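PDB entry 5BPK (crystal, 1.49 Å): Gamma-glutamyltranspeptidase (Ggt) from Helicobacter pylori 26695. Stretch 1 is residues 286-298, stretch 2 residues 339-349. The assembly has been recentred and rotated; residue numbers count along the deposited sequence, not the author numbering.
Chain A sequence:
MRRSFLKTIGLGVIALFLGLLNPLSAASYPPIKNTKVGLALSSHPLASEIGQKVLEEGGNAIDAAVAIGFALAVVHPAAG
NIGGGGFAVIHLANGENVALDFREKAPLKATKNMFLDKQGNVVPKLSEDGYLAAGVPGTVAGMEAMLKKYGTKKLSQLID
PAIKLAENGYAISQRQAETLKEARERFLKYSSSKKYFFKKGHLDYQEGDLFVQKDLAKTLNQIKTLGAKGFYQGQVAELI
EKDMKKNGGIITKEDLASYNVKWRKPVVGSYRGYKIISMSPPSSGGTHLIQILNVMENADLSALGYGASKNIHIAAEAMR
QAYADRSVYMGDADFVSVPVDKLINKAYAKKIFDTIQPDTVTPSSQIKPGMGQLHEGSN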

# COMPACT_ATOMS: atom_id res chain seq x y z
N GLY A 286 8.53 5.78 -0.48
CA GLY A 286 9.22 6.47 -1.57
C GLY A 286 10.66 6.82 -1.22
O GLY A 286 11.57 6.69 -2.05
N THR A 287 10.87 7.27 0.01
CA THR A 287 12.20 7.68 0.44
C THR A 287 13.16 6.51 0.40
O THR A 287 14.24 6.60 -0.18
CB THR A 287 12.15 8.29 1.85
OG1 THR A 287 11.39 9.51 1.81
CG2 THR A 287 13.56 8.57 2.40
N HIS A 288 12.78 5.40 1.02
CA HIS A 288 13.67 4.24 1.05
C HIS A 288 13.80 3.54 -0.31
O HIS A 288 14.86 2.98 -0.61
CB HIS A 288 13.30 3.27 2.16
CG HIS A 288 13.35 3.89 3.52
ND1 HIS A 288 14.45 4.57 3.98
CD2 HIS A 288 12.42 3.95 4.51
CE1 HIS A 288 14.20 5.03 5.20
NE2 HIS A 288 12.98 4.67 5.54
N LEU A 289 12.75 3.57 -1.12
CA LEU A 289 12.80 3.05 -2.49
C LEU A 289 13.91 3.77 -3.24
O LEU A 289 14.77 3.15 -3.84
CB LEU A 289 11.46 3.29 -3.19
CG LEU A 289 11.43 3.09 -4.70
CD1 LEU A 289 11.86 1.68 -5.05
CD2 LEU A 289 10.03 3.43 -5.22
N ILE A 290 13.91 5.10 -3.15
CA ILE A 290 14.88 5.92 -3.89
C ILE A 290 16.28 5.75 -3.30
O ILE A 290 17.26 5.67 -4.04
CB ILE A 290 14.42 7.40 -3.90
CG1 ILE A 290 13.23 7.55 -4.85
CG2 ILE A 290 15.57 8.36 -4.30
CD1 ILE A 290 12.44 8.82 -4.67
N GLN A 291 16.36 5.71 -1.97
CA GLN A 291 17.62 5.44 -1.26
C GLN A 291 18.28 4.13 -1.73
O GLN A 291 19.47 4.10 -2.04
CB GLN A 291 17.35 5.38 0.26
CG GLN A 291 18.57 5.08 1.13
CD GLN A 291 18.23 5.02 2.61
OE1 GLN A 291 17.06 5.09 3.01
NE2 GLN A 291 19.26 4.87 3.44
N ILE A 292 17.50 3.05 -1.79
CA ILE A 292 18.04 1.72 -2.11
C ILE A 292 18.47 1.67 -3.59
O ILE A 292 19.56 1.19 -3.92
CB ILE A 292 17.02 0.60 -1.77
CG1 ILE A 292 16.81 0.53 -0.25
CG2 ILE A 292 17.52 -0.74 -2.25
CD1 ILE A 292 15.51 -0.17 0.15
N LEU A 293 17.63 2.19 -4.47
CA LEU A 293 18.01 2.38 -5.87
C LEU A 293 19.30 3.20 -6.02
O LEU A 293 20.16 2.87 -6.85
CB LEU A 293 16.87 3.01 -6.67
CG LEU A 293 15.69 2.08 -7.00
CD1 LEU A 293 14.53 2.82 -7.64
CD2 LEU A 293 16.11 0.90 -7.89
N ASN A 294 19.42 4.28 -5.26
CA ASN A 294 20.63 5.10 -5.30
C ASN A 294 21.86 4.28 -4.98
O ASN A 294 22.89 4.47 -5.62
CB ASN A 294 20.60 6.29 -4.33
CG ASN A 294 19.68 7.42 -4.75
OD1 ASN A 294 19.31 7.55 -5.92
ND2 ASN A 294 19.33 8.28 -3.79
N VAL A 295 21.78 3.43 -3.96
CA VAL A 295 22.92 2.58 -3.59
C VAL A 295 23.25 1.65 -4.77
O VAL A 295 24.40 1.56 -5.20
CB VAL A 295 22.68 1.75 -2.30
CG1 VAL A 295 23.87 0.83 -2.00
CG2 VAL A 295 22.41 2.65 -1.11
N MET A 296 22.22 0.99 -5.28
CA MET A 296 22.35 0.02 -6.37
C MET A 296 22.92 0.65 -7.65
O MET A 296 23.63 -0.03 -8.43
CB MET A 296 20.97 -0.58 -6.68
CG MET A 296 20.46 -1.50 -5.57
SD MET A 296 18.71 -1.93 -5.71
CE MET A 296 18.60 -2.53 -7.40
N GLU A 297 22.62 1.92 -7.87
CA GLU A 297 23.05 2.64 -9.08
C GLU A 297 24.58 2.66 -9.24
O GLU A 297 25.10 2.81 -10.36
CB GLU A 297 22.51 4.08 -9.08
CG GLU A 297 22.50 4.73 -10.45
CD GLU A 297 21.95 6.17 -10.43
OE1 GLU A 297 22.19 6.92 -9.46
OE2 GLU A 297 21.30 6.55 -11.42
N ASN A 298 25.29 2.52 -8.12
CA ASN A 298 26.75 2.48 -8.14
C ASN A 298 27.36 1.22 -8.75
O ASN A 298 28.57 1.18 -9.01
CB ASN A 298 27.30 2.70 -6.74
CG ASN A 298 27.09 4.12 -6.25
OD1 ASN A 298 27.83 5.03 -6.63
ND2 ASN A 298 26.06 4.32 -5.42
N PRO A 339 14.39 13.68 7.63
CA PRO A 339 15.48 14.11 6.76
C PRO A 339 15.43 13.45 5.38
O PRO A 339 16.37 12.78 4.95
CB PRO A 339 16.73 13.69 7.54
CG PRO A 339 16.29 12.47 8.26
CD PRO A 339 14.89 12.78 8.69
N VAL A 340 14.33 13.67 4.66
CA VAL A 340 14.11 13.00 3.38
C VAL A 340 15.25 13.33 2.42
O VAL A 340 15.81 12.43 1.81
CB VAL A 340 12.76 13.40 2.73
CG1 VAL A 340 12.64 12.82 1.31
CG2 VAL A 340 11.58 12.94 3.61
N ASP A 341 15.59 14.61 2.33
CA ASP A 341 16.62 15.07 1.39
C ASP A 341 17.98 14.42 1.67
O ASP A 341 18.71 14.11 0.74
CB ASP A 341 16.76 16.60 1.42
CG ASP A 341 15.63 17.31 0.68
OD1 ASP A 341 14.84 16.65 -0.04
OD2 ASP A 341 15.53 18.54 0.80
N LYS A 342 18.31 14.21 2.95
CA LYS A 342 19.57 13.54 3.30
C LYS A 342 19.53 12.05 2.95
O LYS A 342 20.51 11.50 2.47
CB LYS A 342 19.91 13.73 4.79
CG LYS A 342 20.29 15.16 5.16
CD LYS A 342 20.50 15.30 6.65
CE LYS A 342 20.82 16.74 7.05
NZ LYS A 342 21.09 16.84 8.51
N LEU A 343 18.39 11.41 3.20
CA LEU A 343 18.25 9.98 2.94
C LEU A 343 18.29 9.64 1.44
O LEU A 343 18.76 8.56 1.08
CB LEU A 343 16.97 9.43 3.59
CG LEU A 343 16.95 9.39 5.12
CD1 LEU A 343 15.56 9.06 5.62
CD2 LEU A 343 18.00 8.39 5.70
N ILE A 344 17.82 10.55 0.59
CA ILE A 344 17.81 10.32 -0.86
C ILE A 344 19.00 10.97 -1.57
O ILE A 344 19.08 10.96 -2.79
CB ILE A 344 16.47 10.74 -1.55
CG1 ILE A 344 16.24 12.27 -1.54
CG2 ILE A 344 15.31 10.02 -0.89
CD1 ILE A 344 14.97 12.71 -2.28
N ASN A 345 19.92 11.54 -0.79
CA ASN A 345 21.14 12.15 -1.35
C ASN A 345 22.04 11.07 -1.95
O ASN A 345 22.37 10.10 -1.28
CB ASN A 345 21.88 12.91 -0.25
CG ASN A 345 23.12 13.61 -0.75
OD1 ASN A 345 24.20 13.03 -0.80
ND2 ASN A 345 22.99 14.89 -1.06
N LYS A 346 22.44 11.24 -3.20
CA LYS A 346 23.29 10.25 -3.85
C LYS A 346 24.67 10.10 -3.20
O LYS A 346 25.24 9.02 -3.27
CB LYS A 346 23.39 10.49 -5.35
CG LYS A 346 22.08 10.19 -6.09
CD LYS A 346 22.23 10.28 -7.59
CE LYS A 346 20.90 10.09 -8.29
NZ LYS A 346 20.39 8.68 -8.30
N ALA A 347 25.19 11.15 -2.56
CA ALA A 347 26.47 11.05 -1.84
C ALA A 347 26.35 10.13 -0.62
O ALA A 347 27.28 9.38 -0.31
CB ALA A 347 26.98 12.45 -1.42
N TYR A 348 25.23 10.19 0.08
CA TYR A 348 24.96 9.26 1.18
C TYR A 348 24.89 7.82 0.67
O TYR A 348 25.43 6.90 1.29
CB TYR A 348 23.65 9.66 1.89
CG TYR A 348 23.24 8.74 3.04
CD1 TYR A 348 24.15 8.39 4.03
CD2 TYR A 348 21.95 8.24 3.12
CE1 TYR A 348 23.78 7.55 5.07
CE2 TYR A 348 21.57 7.40 4.16
CZ TYR A 348 22.48 7.06 5.13
OH TYR A 348 22.12 6.23 6.15
N ALA A 349 24.19 7.63 -0.44
CA ALA A 349 24.07 6.31 -1.05
C ALA A 349 25.44 5.77 -1.46
O ALA A 349 25.71 4.57 -1.32
CB ALA A 349 23.15 6.36 -2.27
O HOH W 1 20.39 8.08 -1.08
O HOH W 2 20.83 9.16 -11.65
O HOH W 3 25.48 7.20 -5.34

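A break between two helices can leave some backbone carbonyls without helical partners, and a neighbouring helix can supply polar groups to meet them; this pair of stretches from Helicobacter pylori gamma-glutamyltranspeptidase is a compact example. The strongest link is made by Lys346, whose side chain starts sideways but brings its ammonium group to the first stretch. There Lys346 NZ forms a salt bridge with Glu297 OE1 at 2.8 Å and donates to Asn294 OD1, also at 2.8 Å, so one cation serves a carboxylate and an amide oxygen from residues three apart in sequence. The amide's other end faces the break: Asn294 ND2 donates to Ile344 O at 2.9 Å, a weak bond with an angle of 117°. Water 1 completes the arrangement, accepting from Asn294 ND2 and donating to the carbonyl oxygens of Leu343 and Asn345, the latter already holding its helical bond from Ala349 N.

The break itself is orderly. Ile344 leaves helical geometry, and Asn345 caps the following helix, its OD1 accepting from Tyr348 N at 3.1 Å and, weakly, from Ala347 N at 2.8 Å. Stretch 1, by contrast, is helical through most of its length, continuing a helix that begins earlier in the chain, and its backbone comes close to stretch 2 at two places: the CA atoms of Gln291 and Ile344 lie 4.9 Å apart, those of Val295 and Ala349 4.7 Å.

At the second approach the small side chain of Ala349 fits against the helix, its CB 3.3 Å from Asn294 CB and 4.0 Å from Val295 CG2. Further back, Ile290 CG2 packs 3.7 Å from Ile344 CB, while Thr287 places CG2 3.7 Å from Leu343 CB and OG1 3.6 Å from Val340 CG1. Gln291, its OE1 held by His288 ND1 at 2.8 Å, extends past Leu343 toward Tyr348, with CG 3.5 Å from Leu343 O and NE2 3.5 Å from Tyr348 CE2.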